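Local coordinates for protein carbamate kinase (Aeropyrum pernix, PDB 2E9Y) that probably acts as a carbamate kinase, passing a phosphoryl group between ATP and carbamate, at residues 116-121 with 199-204. Residues are numbered along the deposited sequence; the frame is centred on the assembly and turned at random.
Sequences RVLVDV and VVERPG
Two parallel neighbours in the large mixed sheet of the amino acid kinase fold, strands 112-119 and 197-201, meet here near their C-terminal ends. The axes of the short segments cross at 48°; within them L118 pairs with V199, and V117 is also bonded through its backbone to V197 further back. V199 grips the other strand with both backbone polar atoms: its N donates to V117 O at 3.0 Å, from above the carbonyl plane, while its O receives V119 N nearly along the C=O axis, also at 3.0 Å. The pairing then opens, and a water spans the gap, donating to V119 O (2.7 Å) and to E201 OE2 and accepting from E201 N, thereby continuing the link where direct backbone bonds stop.

L118, on the same face as V199, carries the apolar part. From CB, its CG stands anti to the backbone N (chi1 -177°) and faces E201 CG at 4.0 Å. Beyond it the branches divide: CD1 reaches over V199 O at 3.7 Å and on toward V199 CG2, whereas CD2 lies against the E201 carboxylate, 3.7 Å from its CD. The two side chains cross at about a right angle, and L207 of the adjoining strand 207-209 touches both. An alanine at L118 would lose CG and both methyl branches and would probably leave the aliphatic stem of E201, and with it the water-bound carboxylate, less firmly held. R116 brushes V199 with its CG, but its guanidinium turns to D175 and, across the dimer interface, to E98 and H95 of the second subunit. V200 CG2 sits over the centre of the R202 guanidinium, 3.5 Å above its plane, and on the other branch V200 CG1 meets V119 CG2 at 3.6 Å.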
loop_
_atom_site.group_PDB
_atom_site.type_symbol
_atom_site.label_atom_id
_atom_site.label_comp_id
_atom_site.label_asym_id
_atom_site.label_seq_id
_atom_site.Cartn_x
_atom_site.Cartn_y
_atom_site.Cartn_z
ATOM N N ARG A 116 0.926 7.888 7.640
ATOM C CA ARG A 116 2.201 8.524 7.986
ATOM C C ARG A 116 2.186 9.005 9.437
ATOM O O ARG A 116 1.144 9.350 9.977
ATOM C CB ARG A 116 2.387 9.749 7.095
ATOM C CG ARG A 116 2.635 9.436 5.611
ATOM C CD ARG A 116 2.364 10.657 4.724
ATOM N NE ARG A 116 0.968 11.066 4.902
ATOM C CZ ARG A 116 0.522 12.200 4.315
ATOM N NH1 ARG A 116 1.312 12.967 3.574
ATOM N NH2 ARG A 116 -0.765 12.547 4.487
ATOM N N VAL A 117 3.352 9.022 10.075
ATOM C CA VAL A 117 3.452 9.458 11.460
ATOM C C VAL A 117 4.485 10.573 11.553
ATOM O O VAL A 117 5.593 10.445 11.035
ATOM C CB VAL A 117 3.872 8.292 12.384
ATOM C CG1 VAL A 117 4.065 8.787 13.806
ATOM C CG2 VAL A 117 2.811 7.211 12.358
ATOM N N LEU A 118 4.110 11.674 12.199
ATOM C CA LEU A 118 5.012 12.814 12.362
ATOM C C LEU A 118 5.994 12.557 13.507
ATOM O O LEU A 118 5.594 12.144 14.593
ATOM C CB LEU A 118 4.205 14.088 12.662
ATOM C CG LEU A 118 4.990 15.400 12.805
ATOM C CD1 LEU A 118 5.555 15.796 11.451
ATOM C CD2 LEU A 118 4.087 16.503 13.334
ATOM N N VAL A 119 7.280 12.785 13.255
ATOM C CA VAL A 119 8.299 12.616 14.286
ATOM C C VAL A 119 9.082 13.925 14.368
ATOM O O VAL A 119 8.981 14.764 13.467
ATOM C CB VAL A 119 9.253 11.428 13.974
ATOM C CG1 VAL A 119 8.447 10.130 13.922
ATOM C CG2 VAL A 119 9.987 11.656 12.660
ATOM N N ASP A 120 9.847 14.108 15.442
ATOM C CA ASP A 120 10.615 15.340 15.621
ATOM C C ASP A 120 12.073 15.169 15.213
ATOM O O ASP A 120 12.743 14.225 15.624
ATOM C CB ASP A 120 10.537 15.799 17.080
ATOM C CG ASP A 120 10.979 17.239 17.261
ATOM O OD1 ASP A 120 12.127 17.564 16.898
ATOM O OD2 ASP A 120 10.172 18.050 17.764
ATOM N N VAL A 121 12.560 16.099 14.400
ATOM C CA VAL A 121 13.931 16.058 13.916
ATOM C C VAL A 121 14.965 16.158 15.039
ATOM O O VAL A 121 16.127 15.790 14.856
ATOM C CB VAL A 121 14.179 17.191 12.901
ATOM C CG1 VAL A 121 14.149 18.541 13.602
ATOM C CG2 VAL A 121 15.495 16.975 12.192
ATOM N N VAL A 199 7.464 10.952 8.780
ATOM C CA VAL A 199 7.784 12.174 8.106
ATOM C C VAL A 199 8.124 13.246 9.128
ATOM O O VAL A 199 7.808 13.143 10.312
ATOM C CB VAL A 199 6.540 12.586 7.328
ATOM C CG1 VAL A 199 6.208 11.516 6.290
ATOM C CG2 VAL A 199 5.365 12.726 8.282
ATOM N N VAL A 200 8.876 14.259 8.651
ATOM C CA VAL A 200 9.190 15.415 9.505
ATOM C C VAL A 200 8.698 16.692 8.848
ATOM O O VAL A 200 8.570 16.788 7.634
ATOM C CB VAL A 200 10.718 15.479 9.692
ATOM C CG1 VAL A 200 11.217 14.250 10.458
ATOM C CG2 VAL A 200 11.408 15.549 8.346
ATOM N N GLU A 201 8.352 17.691 9.685
ATOM C CA GLU A 201 7.982 18.967 9.093
ATOM C C GLU A 201 9.219 19.802 8.769
ATOM O O GLU A 201 10.074 20.046 9.611
ATOM C CB GLU A 201 7.094 19.716 10.087
ATOM C CG GLU A 201 6.287 18.770 10.977
ATOM C CD GLU A 201 5.949 19.468 12.274
ATOM O OE1 GLU A 201 4.967 20.197 12.308
ATOM O OE2 GLU A 201 6.676 19.277 13.246
ATOM N N ARG A 202 9.309 20.162 7.479
ATOM C CA ARG A 202 10.374 21.039 7.057
ATOM C C ARG A 202 9.889 22.477 7.067
ATOM O O ARG A 202 8.705 22.752 7.192
ATOM C CB ARG A 202 10.786 20.656 5.636
ATOM C CG ARG A 202 11.327 19.234 5.536
ATOM C CD ARG A 202 12.596 18.964 6.364
ATOM N NE ARG A 202 13.170 17.675 5.961
ATOM C CZ ARG A 202 14.158 17.111 6.705
ATOM N NH1 ARG A 202 14.616 17.716 7.786
ATOM N NH2 ARG A 202 14.653 15.934 6.327
ATOM N N PRO A 203 10.801 23.452 6.937
ATOM C CA PRO A 203 10.353 24.848 6.955
ATOM C C PRO A 203 9.367 25.138 5.831
ATOM O O PRO A 203 9.603 24.774 4.680
ATOM C CB PRO A 203 11.656 25.626 6.805
ATOM C CG PRO A 203 12.474 24.723 5.933
ATOM C CD PRO A 203 12.225 23.365 6.567
ATOM N N GLY A 204 8.258 25.788 6.171
ATOM C CA GLY A 204 7.265 26.108 5.164
ATOM C C GLY A 204 6.069 25.177 5.179
ATOM O O GLY A 204 5.229 25.227 4.276
HETATM O O HOH W 1 8.734 17.334 12.549
#